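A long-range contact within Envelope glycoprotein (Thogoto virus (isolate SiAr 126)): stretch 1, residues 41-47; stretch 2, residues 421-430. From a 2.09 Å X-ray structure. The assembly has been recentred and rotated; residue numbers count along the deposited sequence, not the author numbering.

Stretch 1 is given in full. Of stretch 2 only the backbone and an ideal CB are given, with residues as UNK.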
# COMPACT_ATOMS: atom_id res chain seq x y z
N LEU B 41 -14.82 -18.23 -9.45
CA LEU B 41 -15.35 -19.00 -8.33
C LEU B 41 -14.34 -20.08 -7.98
O LEU B 41 -14.07 -20.97 -8.79
CB LEU B 41 -16.70 -19.63 -8.65
CG LEU B 41 -17.34 -20.19 -7.38
CD1 LEU B 41 -17.86 -19.07 -6.50
CD2 LEU B 41 -18.43 -21.20 -7.70
N LEU B 42 -13.77 -19.98 -6.79
CA LEU B 42 -12.84 -20.99 -6.30
C LEU B 42 -13.61 -21.92 -5.38
O LEU B 42 -14.13 -21.50 -4.34
CB LEU B 42 -11.66 -20.36 -5.57
CG LEU B 42 -10.85 -21.34 -4.72
CD1 LEU B 42 -10.09 -22.34 -5.58
CD2 LEU B 42 -9.90 -20.59 -3.80
N THR B 43 -13.72 -23.18 -5.78
CA THR B 43 -14.21 -24.23 -4.89
C THR B 43 -13.01 -25.05 -4.45
O THR B 43 -12.27 -25.58 -5.28
CB THR B 43 -15.25 -25.11 -5.58
OG1 THR B 43 -16.36 -24.29 -5.98
CG2 THR B 43 -15.74 -26.18 -4.62
N ALA B 44 -12.80 -25.13 -3.13
CA ALA B 44 -11.68 -25.87 -2.58
C ALA B 44 -12.18 -26.80 -1.49
O ALA B 44 -12.92 -26.38 -0.59
CB ALA B 44 -10.60 -24.94 -2.02
N GLY B 45 -11.79 -28.06 -1.57
CA GLY B 45 -12.21 -29.05 -0.59
C GLY B 45 -11.05 -29.93 -0.14
O GLY B 45 -10.12 -30.19 -0.90
N TYR B 46 -11.14 -30.38 1.11
CA TYR B 46 -10.13 -31.26 1.69
C TYR B 46 -10.81 -32.41 2.41
O TYR B 46 -11.94 -32.28 2.88
CB TYR B 46 -9.18 -30.51 2.66
CG TYR B 46 -9.82 -29.98 3.93
CD1 TYR B 46 -9.84 -30.74 5.09
CD2 TYR B 46 -10.40 -28.71 3.96
CE1 TYR B 46 -10.44 -30.26 6.25
CE2 TYR B 46 -11.00 -28.23 5.10
CZ TYR B 46 -11.01 -29.00 6.25
OH TYR B 46 -11.61 -28.49 7.39
N ARG B 47 -10.09 -33.52 2.50
CA ARG B 47 -10.56 -34.69 3.24
C ARG B 47 -9.36 -35.55 3.59
O ARG B 47 -8.54 -35.85 2.71
CB ARG B 47 -11.57 -35.49 2.41
CG ARG B 47 -12.05 -36.80 3.07
CD ARG B 47 -13.21 -37.35 2.26
NE ARG B 47 -12.79 -37.64 0.89
CZ ARG B 47 -13.62 -37.91 -0.12
NH1 ARG B 47 -14.93 -37.93 0.08
NH2 ARG B 47 -13.11 -38.16 -1.32
N UNK B 421 -10.56 -14.89 1.24
CA UNK B 421 -11.17 -15.96 2.02
C UNK B 421 -10.94 -17.33 1.38
O UNK B 421 -10.66 -18.30 2.09
CB UNK B 421 -12.67 -15.70 2.18
N UNK B 422 -11.04 -17.43 0.06
CA UNK B 422 -10.86 -18.73 -0.58
C UNK B 422 -9.50 -19.35 -0.32
O UNK B 422 -9.40 -20.54 -0.04
CB UNK B 422 -11.07 -18.60 -2.09
N UNK B 423 -8.43 -18.54 -0.39
CA UNK B 423 -7.10 -19.11 -0.19
C UNK B 423 -6.74 -19.17 1.27
O UNK B 423 -6.05 -20.11 1.67
CB UNK B 423 -6.05 -18.30 -0.95
N UNK B 424 -7.19 -18.21 2.10
CA UNK B 424 -6.93 -18.33 3.53
C UNK B 424 -7.65 -19.53 4.14
O UNK B 424 -7.24 -19.97 5.22
CB UNK B 424 -7.35 -17.05 4.25
N UNK B 425 -8.69 -20.06 3.49
CA UNK B 425 -9.32 -21.31 3.91
C UNK B 425 -8.32 -22.45 3.95
O UNK B 425 -8.39 -23.33 4.82
CB UNK B 425 -10.48 -21.67 2.97
N UNK B 426 -7.40 -22.49 2.99
CA UNK B 426 -6.40 -23.56 2.95
C UNK B 426 -5.47 -23.47 4.16
O UNK B 426 -5.12 -24.49 4.76
CB UNK B 426 -5.59 -23.49 1.65
N UNK B 427 -5.05 -22.25 4.51
CA UNK B 427 -4.16 -22.04 5.66
C UNK B 427 -4.87 -22.37 6.96
O UNK B 427 -4.30 -23.02 7.85
CB UNK B 427 -3.65 -20.60 5.69
N UNK B 428 -6.13 -21.92 7.10
CA UNK B 428 -6.94 -22.28 8.27
C UNK B 428 -7.10 -23.79 8.41
O UNK B 428 -7.11 -24.33 9.52
CB UNK B 428 -8.32 -21.62 8.18
N UNK B 429 -7.26 -24.49 7.29
CA UNK B 429 -7.35 -25.95 7.36
C UNK B 429 -6.06 -26.55 7.91
O UNK B 429 -6.09 -27.44 8.78
CB UNK B 429 -7.65 -26.53 5.98
N UNK B 430 -4.91 -26.06 7.43
CA UNK B 430 -3.61 -26.50 7.94
C UNK B 430 -3.46 -26.17 9.41
O UNK B 430 -2.97 -27.00 10.19
CB UNK B 430 -2.47 -25.86 7.14

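The helix of stretch 2 runs nearly parallel to the strand of stretch 1, their N-to-C directions 13° apart and their axes 9.0 Å apart at closest approach. The strand presents alternate residues, L42, A44 and Y46, as a strip of branched leucine, small alanine and aromatic ring. No hydrogen bond crosses between the stretches; the contacts are van der Waals and CH-pi.

Position 421 opens the helical stretch, out of reach of the strand. Stretch 1 places no constraint there. It is D421; its backbone O accepts from the N of residue 425 at 3.0 Å.

Position 422 is the tightest. Its CA lies 6.5 Å from the CA of L42, its CA-to-CB direction points toward the strand, and the ideal CB would sit 2.9 Å from L42 CD2, a clash. The backbone angles, -60/-43, are ordinary helix and do not call for glycine, so the demand for smallness comes from the neighbour rather than from the turn. Glycine is the clear answer, and G422 is found. Because G422 has no CB, L42 CD2 can pack against the backbone, 3.7 Å from G422 C.

At 423 CA-to-CB points sideways, with the ideal CB 5.3 Å from L42 CD2. A short side chain would leave the leucine largely untouched, whereas a long or flat one could swing back over it; leucine, methionine, phenylalanine or tryptophan would be reasonable. The residue is W423. With chi1 in m, its indole turns a face to the leucine: L42 CD2 lies 3.8 Å from the centroid of the W423 six-membered ring, only 10° off the normal, a CH-pi contact. One methyl thus meets both the glycine backbone and the indole.

Position 424 is out of reach and free to be polar; it is S424.

Position 425 points toward the strand, but no atom of stretch 1 comes within 5.5 Å of its ideal CB. The small side chain of A44 leaves space there, with the Y46 ring further along, so a large apolar residue, aromatic or perhaps methionine or leucine, would suit. F425 takes the space with chi1 in t. Its CE2 comes 3.8 Å from A44 O, and its CZ meets Y46 CE2 at 3.7 Å near the plane of the tyrosine ring. The two rings sit obliquely, planes at 48° and centroids 5.9 Å apart.

Position 426 points sideways, and many residues would fit; V426 stays on the fringe. Positions 427 and 428 are out of reach and leave the choice to other surroundings: V427 and K428.

Position 429 points toward the strand again, its ideal CB 3.9 Å from Y46 CE2. Contact already begins at the CB, so alanine, serine or perhaps cysteine would fit. S429 lies over one face of the tyrosine: its CB is 4.2 Å from the centroid of the Y46 ring in a CH-pi contact, and its OG, hydrogen-bonded elsewhere in the structure, is 3.6 Å from Y46 CE2.

Position 430 is out of reach, open to many residues; it is K430.

Stretch 2, residues 421-430: DGWSFVVKSK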
# COMPACT_ATOMS: atom_id res chain seq x y z
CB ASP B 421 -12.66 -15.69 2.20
CG ASP B 421 -12.94 -14.49 3.09
OD1 ASP B 421 -12.02 -14.07 3.85
OD2 ASP B 421 -14.07 -13.97 3.06
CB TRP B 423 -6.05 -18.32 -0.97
CG TRP B 423 -6.33 -18.31 -2.44
CD1 TRP B 423 -6.76 -17.25 -3.17
CD2 TRP B 423 -6.19 -19.41 -3.34
NE1 TRP B 423 -6.89 -17.62 -4.50
CE2 TRP B 423 -6.55 -18.94 -4.62
CE3 TRP B 423 -5.81 -20.75 -3.19
CZ2 TRP B 423 -6.54 -19.76 -5.75
CZ3 TRP B 423 -5.80 -21.56 -4.31
CH2 TRP B 423 -6.15 -21.07 -5.56
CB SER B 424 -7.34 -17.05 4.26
OG SER B 424 -8.73 -16.85 4.23
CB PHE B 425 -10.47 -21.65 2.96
CG PHE B 425 -11.26 -22.91 3.31
CD1 PHE B 425 -12.22 -22.89 4.32
CD2 PHE B 425 -11.11 -24.07 2.56
CE1 PHE B 425 -12.97 -24.03 4.63
CE2 PHE B 425 -11.87 -25.22 2.86
CZ PHE B 425 -12.80 -25.20 3.88
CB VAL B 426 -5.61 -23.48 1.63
CG1 VAL B 426 -4.52 -24.57 1.57
CG2 VAL B 426 -6.57 -23.52 0.43
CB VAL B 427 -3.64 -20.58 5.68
CG1 VAL B 427 -2.66 -20.35 6.87
CG2 VAL B 427 -2.98 -20.22 4.36
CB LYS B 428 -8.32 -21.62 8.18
CG LYS B 428 -8.29 -20.11 8.44
CD LYS B 428 -9.65 -19.44 8.15
CE LYS B 428 -9.48 -17.91 8.08
NZ LYS B 428 -10.70 -17.22 7.55
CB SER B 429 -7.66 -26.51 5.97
OG SER B 429 -7.53 -27.93 5.97
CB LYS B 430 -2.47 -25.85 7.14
CG LYS B 430 -1.07 -26.10 7.78
CD LYS B 430 -0.05 -25.00 7.49
CE LYS B 430 -0.54 -23.64 7.95
NZ LYS B 430 0.58 -22.73 8.26
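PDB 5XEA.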